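Local coordinates for protein thiosulfate sulfurtransferase (Pseudomonas aeruginosa, PDB 1YT8) that probably transfers sulfur from thiosulfate to cyanide, using a single chain that contains four rhodanese-like domains, at residues V68-D71 with G72-L75; V415-S418 with Q419-Q422; S439-L442 with A443-V447; I487-Y490 with R491-Y494. All coordinates share one frame; numbering follows the deposited sequence.

Overall arrangement
In chain order the contacts run from contact 1 to contact 4, yet they gather around one junction between rhodanese-like domains. Contact 1 spans the end of strand 66-69 and the loop before helix 75-85 in the first domain; contacts 2 and 3 belong to the last, at the starts of helices 420-427 and 441-454. Contact 2 is the middle piece: its centre lies about 14 Å from that of contact 1, 13 Å from contact 3 and 19 Å from contact 4, and it touches all three. Leu75 packs on Ser418, Arg417 on Phe445, and Leu416 on Ile487. Contact 4 lies in the loop between helices 464-470 and 501-512. Sequence-distant first and last domains are thus brought together.

Contact 1: residues V68-D71 with G72-L75; sequences VYDD and GEGL
From Asp70 to Leu75 the backbone curls round in a tight loop that turns several of its amides toward Asp70, with Gly72 and Gly74 both at positive phi, a conformation glycine adopts readily. The Asp70 carboxylate fills the inside of this curl. Its chi1 of 56° puts CG between the backbone N and the carbonyl carbon, which folds the group over the turn. Gly72 N donates to Asp70 OD1 at 2.9 Å, arriving from above the carboxylate plane, while Leu75 N makes a weak bond to OD2 at 2.7 Å; Ala76 N donates to OD2. A water adds an indirect link, accepting from Gly74 N and donating to Asp70 OD1. In the rhodanese fold the loop after this central strand is the active-site loop, and, judged by strand order, Cys193 probably holds the corresponding place in the second domain, beside the bound sulfite. Here an acidic residue appears to take that position and meets loop amides. Glu73, bent at chi2, swings back the opposite way past Asp70, and its OE1 accepts Asp71 N at 2.7 Å through the syn lone pair. That brings OE1 within 4.0 Å of Asp70 OD1, two like charges with carboxylate planes 53° apart.

Contact 2: residues V415-S418 with Q419-Q422; sequences VLRS and QLKQ
Leu416 and Gln419 close a type I beta turn, with Arg417 and Ser418 at its corners, that leads into helix 420-427. Gln419 N donates to Leu416 O at 3.0 Å with an N-H...O angle of 159°, coming from above the carbonyl plane. The tight side is mainly aliphatic. Leu420 CD2 reaches Val415 CG2 at 4.2 Å, the two side chains crossing obliquely, and Leu420 CG lies against Arg417 O at 3.4 Å; Glu449 and Leu453 of helix 441-454 cover Leu420. Branched aliphatic residues suit this buried place. Leu416 and Gln419 run side by side in the same direction, Leu416 CD1 lying 3.8 Å from Gln419 CD, so the methyl sits over the face of the amide. The other side is looser and wetter. There Gln419, at the N-cap position, and Ser418 are partly exposed, and a water lies 2.7 Å from Arg417 O, to which it probably donates, while accepting Leu420 N at a longer 3.3 Å. Arg417 points away from the turn: fully extended, CG anti to the backbone N (chi1 -179°), it carries its guanidinium to Glu52 and the carbonyl of Ser49, while Ser418 OG bonds to Glu31. The turn therefore packs Leu420 against helix 441-454, turns Leu416 and Val415 toward the loop after helix 464-470, and sends its charge and hydroxyl to the first domain, where Glu52 probably offsets the positive charges of Arg417 and Arg82.

Contact 3: residues S439-L442 with A443-V447; sequences SSLL and ARFAV
Arg444 N donates to Ser440 O at 3.0 Å with an angle of 143°, the i to i-4 spacing of an alpha helix, whereas Phe445 N makes a weak i to i-3 bond of 3-10 type to Leu442 O at 3.2 Å, so this opening turn is irregular. A water also joins the side chains of Ser440 and Arg444, accepting from Arg444 NE at 2.8 Å, in the guanidinium plane at its edge, and donating to Ser440 OG at 3.1 Å. Arg444 reaches back to this water because its chain leaves extended and then bends at chi3 (-74°); NH1 goes on to the carbonyl of Pro374. Further out, Phe445 turns the edge of its ring to the preceding turn, CD2 standing 3.4 Å from Leu441 O, so the slightly positive C-H rim faces a carbonyl oxygen. Leu441 lies alongside, pointing the same way, with CD1 at 4.1 Å from Phe445 CE2. Both side chains also meet Leu53 of helix 51-58, whereas the small Ala443 fits against Leu435 and Leu460 of the sheet. This is the first turn of the helix in a beta-alpha-beta crossover, strand 432-436, helix 441-454 and strand 458-461, of the rhodanese fold.

Contact 4: residues I487-Y490 with R491-Y494; sequences IDRY and RRPY
The ring of Tyr490 carries the backbone of the next residues over one face: Arg491 O lies there, together with Arg492 N, which stands 4.1 Å above the plane and is displaced toward the rim. Arg489 offers a face of its guanidinium to Arg492 NH1, and a water lies in plane at its edge. Arg492 in turn meets Tyr490 O with the edge of its own guanidinium, NH1 donating a weak bond of 3.0 Å at 122°. The two guanidinium planes are inclined by 32°, with Arg489 NE and Arg492 NH1 at 4.2 Å. Arg492 folds back toward the Tyr490 carbonyl because its CG sits beside the backbone N (chi1 -61°); on the way CG passes Tyr490 CD2 at 3.8 Å, while Arg492 CB rests over a face of the Tyr494 ring. Pro493 crosses Tyr490 at about a right angle, its CD 3.5 Å from Tyr490 OH, an apolar corner beside a hydroxyl held by Asp111 and Arg110. The water accepts from Arg489 NH2 at 3.2 Å and probably donates to Arg492 O at 2.7 Å, linking the side chain of Arg489 to the backbone three residues on. This loop lies against helix 32-35 of the first rhodanese-like domain, where Tyr490 packs on Asp33. Glu32 of that helix takes both Tyr490 N and, as a salt bridge, Arg492 NH2, while Glu495 pairs with Arg489. These carboxylates probably offset the charge of two arginines lying so close, and Glu32 ties the loop to the first domain.

Contact 1: residues V68-D71 with G72-L75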
loop_
_atom_site.group_PDB
_atom_site.type_symbol
_atom_site.label_atom_id
_atom_site.label_comp_id
_atom_site.label_asym_id
_atom_site.label_seq_id
_atom_site.Cartn_x
_atom_site.Cartn_y
_atom_site.Cartn_z
ATOM N N VAL A 68 6.941 14.818 -11.140
ATOM C CA VAL A 68 7.869 14.077 -10.288
ATOM C C VAL A 68 8.749 15.020 -9.471
ATOM O O VAL A 68 8.962 16.172 -9.850
ATOM C CB VAL A 68 8.789 13.146 -11.125
ATOM C CG1 VAL A 68 7.956 12.102 -11.857
ATOM C CG2 VAL A 68 9.593 13.963 -12.123
ATOM N N TYR A 69 9.265 14.533 -8.347
ATOM C CA TYR A 69 10.128 15.362 -7.516
ATOM C C TYR A 69 10.978 14.536 -6.562
ATOM O O TYR A 69 10.706 13.361 -6.318
ATOM C CB TYR A 69 9.287 16.357 -6.699
ATOM C CG TYR A 69 8.629 15.761 -5.457
ATOM C CD1 TYR A 69 9.296 15.743 -4.227
ATOM C CD2 TYR A 69 7.362 15.178 -5.524
ATOM C CE1 TYR A 69 8.720 15.155 -3.094
ATOM C CE2 TYR A 69 6.776 14.581 -4.395
ATOM C CZ TYR A 69 7.461 14.573 -3.187
ATOM O OH TYR A 69 6.903 13.967 -2.078
ATOM N N ASP A 70 12.022 15.171 -6.045
ATOM C CA ASP A 70 12.909 14.580 -5.052
ATOM C C ASP A 70 13.392 15.777 -4.253
ATOM O O ASP A 70 12.785 16.844 -4.327
ATOM C CB ASP A 70 14.091 13.827 -5.684
ATOM C CG ASP A 70 14.920 14.684 -6.630
ATOM O OD1 ASP A 70 14.895 15.929 -6.532
ATOM O OD2 ASP A 70 15.622 14.087 -7.472
ATOM N N ASP A 71 14.457 15.623 -3.480
ATOM C CA ASP A 71 14.938 16.761 -2.715
ATOM C C ASP A 71 16.345 17.158 -3.145
ATOM O O ASP A 71 17.191 17.467 -2.311
ATOM C CB ASP A 71 14.888 16.460 -1.214
ATOM C CG ASP A 71 15.071 17.714 -0.362
ATOM O OD1 ASP A 71 14.597 18.793 -0.773
ATOM O OD2 ASP A 71 15.674 17.617 0.723
ATOM N N GLY A 72 16.582 17.137 -4.455
ATOM C CA GLY A 72 17.876 17.525 -4.994
ATOM C C GLY A 72 18.852 16.414 -5.338
ATOM O O GLY A 72 19.963 16.691 -5.799
ATOM N N GLU A 73 18.450 15.161 -5.139
ATOM C CA GLU A 73 19.329 14.025 -5.418
ATOM C C GLU A 73 19.627 13.794 -6.897
ATOM O O GLU A 73 20.558 13.062 -7.237
ATOM C CB GLU A 73 18.744 12.738 -4.824
ATOM C CG GLU A 73 18.663 12.738 -3.306
ATOM C CD GLU A 73 17.327 13.242 -2.779
ATOM O OE1 GLU A 73 16.655 14.027 -3.482
ATOM O OE2 GLU A 73 16.961 12.859 -1.649
ATOM N N GLY A 74 18.839 14.409 -7.775
ATOM C CA GLY A 74 19.047 14.220 -9.199
ATOM C C GLY A 74 18.281 13.015 -9.719
ATOM O O GLY A 74 18.545 12.519 -10.817
ATOM N N LEU A 75 17.329 12.540 -8.921
ATOM C CA LEU A 75 16.505 11.394 -9.293
ATOM C C LEU A 75 15.338 11.824 -10.184
ATOM O O LEU A 75 14.972 11.123 -11.125
ATOM C CB LEU A 75 15.946 10.713 -8.037
ATOM C CG LEU A 75 16.911 10.075 -7.029
ATOM C CD1 LEU A 75 16.129 9.544 -5.835
ATOM C CD2 LEU A 75 17.678 8.947 -7.692
HETATM O O HOH W 1 17.008 16.556 -8.369
#

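Contact 2: residues V415-S418 with Q419-Q422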
loop_
_atom_site.group_PDB
_atom_site.type_symbol
_atom_site.label_atom_id
_atom_site.label_comp_id
_atom_site.label_asym_id
_atom_site.label_seq_id
_atom_site.Cartn_x
_atom_site.Cartn_y
_atom_site.Cartn_z
ATOM N N VAL A 415 22.331 -3.584 -3.443
ATOM C CA VAL A 415 22.402 -2.237 -3.988
ATOM C C VAL A 415 21.027 -1.626 -4.220
ATOM O O VAL A 415 20.017 -2.330 -4.288
ATOM C CB VAL A 415 23.134 -2.213 -5.355
ATOM C CG1 VAL A 415 24.554 -2.737 -5.209
ATOM C CG2 VAL A 415 22.368 -3.053 -6.361
ATOM N N LEU A 416 21.016 -0.306 -4.333
ATOM C CA LEU A 416 19.817 0.463 -4.627
ATOM C C LEU A 416 19.974 0.814 -6.097
ATOM O O LEU A 416 21.006 1.353 -6.497
ATOM C CB LEU A 416 19.782 1.761 -3.820
ATOM C CG LEU A 416 19.345 1.728 -2.358
ATOM C CD1 LEU A 416 19.497 3.124 -1.759
ATOM C CD2 LEU A 416 17.897 1.254 -2.268
ATOM N N ARG A 417 18.972 0.511 -6.906
ATOM C CA ARG A 417 19.067 0.829 -8.319
ATOM C C ARG A 417 19.215 2.335 -8.528
ATOM O O ARG A 417 19.846 2.777 -9.489
ATOM C CB ARG A 417 17.832 0.324 -9.065
ATOM C CG ARG A 417 17.890 0.597 -10.557
ATOM C CD ARG A 417 16.646 0.118 -11.257
ATOM N NE ARG A 417 16.599 0.570 -12.643
ATOM C CZ ARG A 417 15.475 0.738 -13.327
ATOM N NH1 ARG A 417 14.306 0.488 -12.749
ATOM N NH2 ARG A 417 15.515 1.171 -14.582
ATOM N N SER A 418 18.649 3.112 -7.608
ATOM C CA SER A 418 18.685 4.571 -7.681
ATOM C C SER A 418 20.033 5.185 -7.320
ATOM O O SER A 418 20.240 6.381 -7.514
ATOM C CB SER A 418 17.605 5.168 -6.770
ATOM O OG SER A 418 17.865 4.877 -5.407
ATOM N N GLN A 419 20.944 4.369 -6.795
ATOM C CA GLN A 419 22.267 4.848 -6.406
ATOM C C GLN A 419 23.370 3.930 -6.927
ATOM O O GLN A 419 24.348 3.656 -6.227
ATOM C CB GLN A 419 22.352 4.951 -4.876
ATOM C CG GLN A 419 21.377 5.956 -4.274
ATOM C CD GLN A 419 21.545 6.132 -2.775
ATOM O OE1 GLN A 419 22.615 5.870 -2.220
ATOM N NE2 GLN A 419 20.492 6.602 -2.115
ATOM N N LEU A 420 23.218 3.474 -8.166
ATOM C CA LEU A 420 24.191 2.573 -8.769
ATOM C C LEU A 420 25.582 3.169 -8.972
ATOM O O LEU A 420 26.582 2.470 -8.809
ATOM C CB LEU A 420 23.660 2.039 -10.102
ATOM C CG LEU A 420 22.631 0.907 -10.018
ATOM C CD1 LEU A 420 22.075 0.615 -11.400
ATOM C CD2 LEU A 420 23.291 -0.343 -9.430
ATOM N N LYS A 421 25.657 4.446 -9.330
ATOM C CA LYS A 421 26.959 5.065 -9.548
ATOM C C LYS A 421 27.813 4.920 -8.296
ATOM O O LYS A 421 28.948 4.442 -8.349
ATOM C CB LYS A 421 26.805 6.546 -9.899
ATOM C CG LYS A 421 28.128 7.248 -10.181
ATOM C CD LYS A 421 27.910 8.708 -10.548
ATOM C CE LYS A 421 29.219 9.393 -10.926
ATOM N NZ LYS A 421 30.186 9.431 -9.793
ATOM N N GLN A 422 27.249 5.327 -7.165
ATOM C CA GLN A 422 27.952 5.247 -5.893
ATOM C C GLN A 422 28.281 3.806 -5.505
ATOM O O GLN A 422 29.378 3.520 -5.029
ATOM C CB GLN A 422 27.110 5.895 -4.794
ATOM C CG GLN A 422 27.793 5.921 -3.437
ATOM C CD GLN A 422 26.908 6.501 -2.348
ATOM O OE1 GLN A 422 25.814 5.996 -2.082
ATOM N NE2 GLN A 422 27.380 7.564 -1.712
HETATM O O HOH W 2 21.286 4.950 -10.355
#

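Contact 3: residues S439-L442 with A443-V447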
loop_
_atom_site.group_PDB
_atom_site.type_symbol
_atom_site.label_atom_id
_atom_site.label_comp_id
_atom_site.label_asym_id
_atom_site.label_seq_id
_atom_site.Cartn_x
_atom_site.Cartn_y
_atom_site.Cartn_z
ATOM N N SER A 439 13.238 -12.669 -8.867
ATOM C CA SER A 439 12.952 -13.415 -10.086
ATOM C C SER A 439 13.750 -12.960 -11.302
ATOM O O SER A 439 13.635 -13.563 -12.366
ATOM C CB SER A 439 11.467 -13.285 -10.409
ATOM O OG SER A 439 11.152 -11.924 -10.677
ATOM N N SER A 440 14.527 -11.891 -11.133
ATOM C CA SER A 440 15.359 -11.281 -12.181
ATOM C C SER A 440 14.622 -10.145 -12.890
ATOM O O SER A 440 15.192 -9.460 -13.737
ATOM C CB SER A 440 15.814 -12.309 -13.228
ATOM O OG SER A 440 14.793 -12.568 -14.184
ATOM N N LEU A 441 13.361 -9.932 -12.528
ATOM C CA LEU A 441 12.560 -8.886 -13.155
ATOM C C LEU A 441 13.118 -7.477 -12.984
ATOM O O LEU A 441 13.323 -6.765 -13.966
ATOM C CB LEU A 441 11.122 -8.920 -12.632
ATOM C CG LEU A 441 10.207 -7.849 -13.240
ATOM C CD1 LEU A 441 10.209 -7.967 -14.759
ATOM C CD2 LEU A 441 8.799 -8.005 -12.690
ATOM N N LEU A 442 13.354 -7.065 -11.743
ATOM C CA LEU A 442 13.878 -5.728 -11.507
ATOM C C LEU A 442 15.310 -5.580 -12.002
ATOM O O LEU A 442 15.682 -4.537 -12.537
ATOM C CB LEU A 442 13.812 -5.369 -10.023
ATOM C CG LEU A 442 14.393 -3.987 -9.686
ATOM C CD1 LEU A 442 13.873 -2.937 -10.667
ATOM C CD2 LEU A 442 14.026 -3.617 -8.254
ATOM N N ALA A 443 16.110 -6.626 -11.830
ATOM C CA ALA A 443 17.503 -6.589 -12.263
ATOM C C ALA A 443 17.633 -6.380 -13.773
ATOM O O ALA A 443 18.577 -5.731 -14.235
ATOM C CB ALA A 443 18.216 -7.877 -11.844
ATOM N N ARG A 444 16.685 -6.923 -14.533
ATOM C CA ARG A 444 16.692 -6.791 -15.989
ATOM C C ARG A 444 16.623 -5.326 -16.424
ATOM O O ARG A 444 17.276 -4.926 -17.386
ATOM C CB ARG A 444 15.514 -7.566 -16.602
ATOM C CG ARG A 444 15.418 -7.456 -18.128
ATOM C CD ARG A 444 14.217 -8.218 -18.685
ATOM N NE ARG A 444 14.392 -9.672 -18.672
ATOM C CZ ARG A 444 15.084 -10.356 -19.581
ATOM N NH1 ARG A 444 15.673 -9.725 -20.592
ATOM N NH2 ARG A 444 15.183 -11.675 -19.486
ATOM N N PHE A 445 15.831 -4.526 -15.715
ATOM C CA PHE A 445 15.695 -3.111 -16.046
ATOM C C PHE A 445 16.940 -2.309 -15.691
ATOM O O PHE A 445 17.090 -1.161 -16.119
ATOM C CB PHE A 445 14.477 -2.520 -15.324
ATOM C CG PHE A 445 13.168 -2.864 -15.971
ATOM C CD1 PHE A 445 12.716 -2.152 -17.078
ATOM C CD2 PHE A 445 12.402 -3.925 -15.500
ATOM C CE1 PHE A 445 11.520 -2.492 -17.707
ATOM C CE2 PHE A 445 11.206 -4.270 -16.122
ATOM C CZ PHE A 445 10.766 -3.551 -17.230
ATOM N N ALA A 446 17.839 -2.918 -14.921
ATOM C CA ALA A 446 19.062 -2.249 -14.495
ATOM C C ALA A 446 20.293 -2.576 -15.336
ATOM O O ALA A 446 21.331 -1.928 -15.193
ATOM C CB ALA A 446 19.342 -2.575 -13.025
ATOM N N VAL A 447 20.184 -3.573 -16.208
ATOM C CA VAL A 447 21.318 -3.972 -17.038
ATOM C C VAL A 447 21.946 -2.818 -17.819
ATOM O O VAL A 447 23.159 -2.607 -17.752
ATOM C CB VAL A 447 20.914 -5.094 -18.029
ATOM C CG1 VAL A 447 22.079 -5.416 -18.964
ATOM C CG2 VAL A 447 20.509 -6.341 -17.252
HETATM O O HOH W 3 13.395 -10.818 -16.359
#

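Contact 4: residues I487-Y490 with R491-Y494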
loop_
_atom_site.group_PDB
_atom_site.type_symbol
_atom_site.label_atom_id
_atom_site.label_comp_id
_atom_site.label_asym_id
_atom_site.label_seq_id
_atom_site.Cartn_x
_atom_site.Cartn_y
_atom_site.Cartn_z
ATOM N N ILE A 487 17.767 2.371 2.953
ATOM C CA ILE A 487 16.715 3.373 3.080
ATOM C C ILE A 487 15.522 3.017 2.197
ATOM O O ILE A 487 14.628 3.841 1.990
ATOM C CB ILE A 487 17.224 4.767 2.655
ATOM C CG1 ILE A 487 17.750 4.708 1.214
ATOM C CG2 ILE A 487 18.303 5.243 3.620
ATOM C CD1 ILE A 487 18.122 6.060 0.629
ATOM N N ASP A 488 15.503 1.787 1.685
ATOM C CA ASP A 488 14.427 1.368 0.803
ATOM C C ASP A 488 13.095 1.098 1.495
ATOM O O ASP A 488 12.067 0.986 0.830
ATOM C CB ASP A 488 14.864 0.159 -0.051
ATOM C CG ASP A 488 15.251 -1.064 0.773
ATOM O OD1 ASP A 488 15.774 -0.917 1.895
ATOM O OD2 ASP A 488 15.054 -2.190 0.269
ATOM N N ARG A 489 13.106 1.017 2.824
ATOM C CA ARG A 489 11.872 0.790 3.571
ATOM C C ARG A 489 11.756 1.629 4.839
ATOM O O ARG A 489 12.682 1.699 5.645
ATOM C CB ARG A 489 11.713 -0.691 3.940
ATOM C CG ARG A 489 10.542 -0.935 4.893
ATOM C CD ARG A 489 10.228 -2.402 5.101
ATOM N NE ARG A 489 9.126 -2.569 6.049
ATOM C CZ ARG A 489 9.215 -2.321 7.353
ATOM N NH1 ARG A 489 10.362 -1.905 7.876
ATOM N NH2 ARG A 489 8.149 -2.464 8.132
ATOM N N TYR A 490 10.603 2.266 5.010
ATOM C CA TYR A 490 10.345 3.071 6.195
ATOM C C TYR A 490 9.962 2.119 7.322
ATOM O O TYR A 490 9.083 1.273 7.154
ATOM C CB TYR A 490 9.196 4.048 5.935
ATOM C CG TYR A 490 8.643 4.692 7.190
ATOM C CD1 TYR A 490 9.475 5.392 8.066
ATOM C CD2 TYR A 490 7.283 4.614 7.494
ATOM C CE1 TYR A 490 8.959 6.006 9.220
ATOM C CE2 TYR A 490 6.759 5.220 8.644
ATOM C CZ TYR A 490 7.600 5.913 9.499
ATOM O OH TYR A 490 7.082 6.521 10.626
ATOM N N ARG A 491 10.628 2.252 8.463
ATOM C CA ARG A 491 10.355 1.402 9.617
ATOM C C ARG A 491 9.052 1.852 10.280
ATOM O O ARG A 491 9.053 2.722 11.146
ATOM C CB ARG A 491 11.514 1.495 10.613
ATOM C CG ARG A 491 11.438 0.529 11.781
ATOM C CD ARG A 491 12.630 0.721 12.713
ATOM N NE ARG A 491 12.654 -0.250 13.804
ATOM C CZ ARG A 491 13.579 -0.272 14.761
ATOM N NH1 ARG A 491 14.557 0.626 14.760
ATOM N NH2 ARG A 491 13.527 -1.188 15.720
ATOM N N ARG A 492 7.940 1.262 9.858
ATOM C CA ARG A 492 6.636 1.609 10.407
ATOM C C ARG A 492 6.538 1.220 11.887
ATOM O O ARG A 492 6.669 0.051 12.242
ATOM C CB ARG A 492 5.543 0.914 9.590
ATOM C CG ARG A 492 5.520 1.333 8.115
ATOM C CD ARG A 492 4.860 0.270 7.256
ATOM N NE ARG A 492 4.589 0.705 5.885
ATOM C CZ ARG A 492 5.518 0.951 4.963
ATOM N NH1 ARG A 492 6.808 0.813 5.247
ATOM N NH2 ARG A 492 5.150 1.327 3.744
ATOM N N PRO A 493 6.302 2.203 12.768
ATOM C CA PRO A 493 6.191 1.951 14.209
ATOM C C PRO A 493 5.000 1.068 14.560
ATOM O O PRO A 493 4.926 0.524 15.658
ATOM C CB PRO A 493 6.044 3.356 14.799
ATOM C CG PRO A 493 6.711 4.229 13.792
ATOM C CD PRO A 493 6.228 3.647 12.492
ATOM N N TYR A 494 4.071 0.926 13.618
ATOM C CA TYR A 494 2.880 0.117 13.847
ATOM C C TYR A 494 2.945 -1.282 13.239
ATOM O O TYR A 494 1.924 -1.962 13.123
ATOM C CB TYR A 494 1.642 0.863 13.335
ATOM C CG TYR A 494 1.719 1.238 11.879
ATOM C CD1 TYR A 494 1.161 0.422 10.898
ATOM C CD2 TYR A 494 2.341 2.421 11.479
ATOM C CE1 TYR A 494 1.213 0.776 9.549
ATOM C CE2 TYR A 494 2.404 2.782 10.134
ATOM C CZ TYR A 494 1.833 1.956 9.176
ATOM O OH TYR A 494 1.864 2.317 7.851
HETATM O O HOH W 4 8.456 -1.765 11.267
#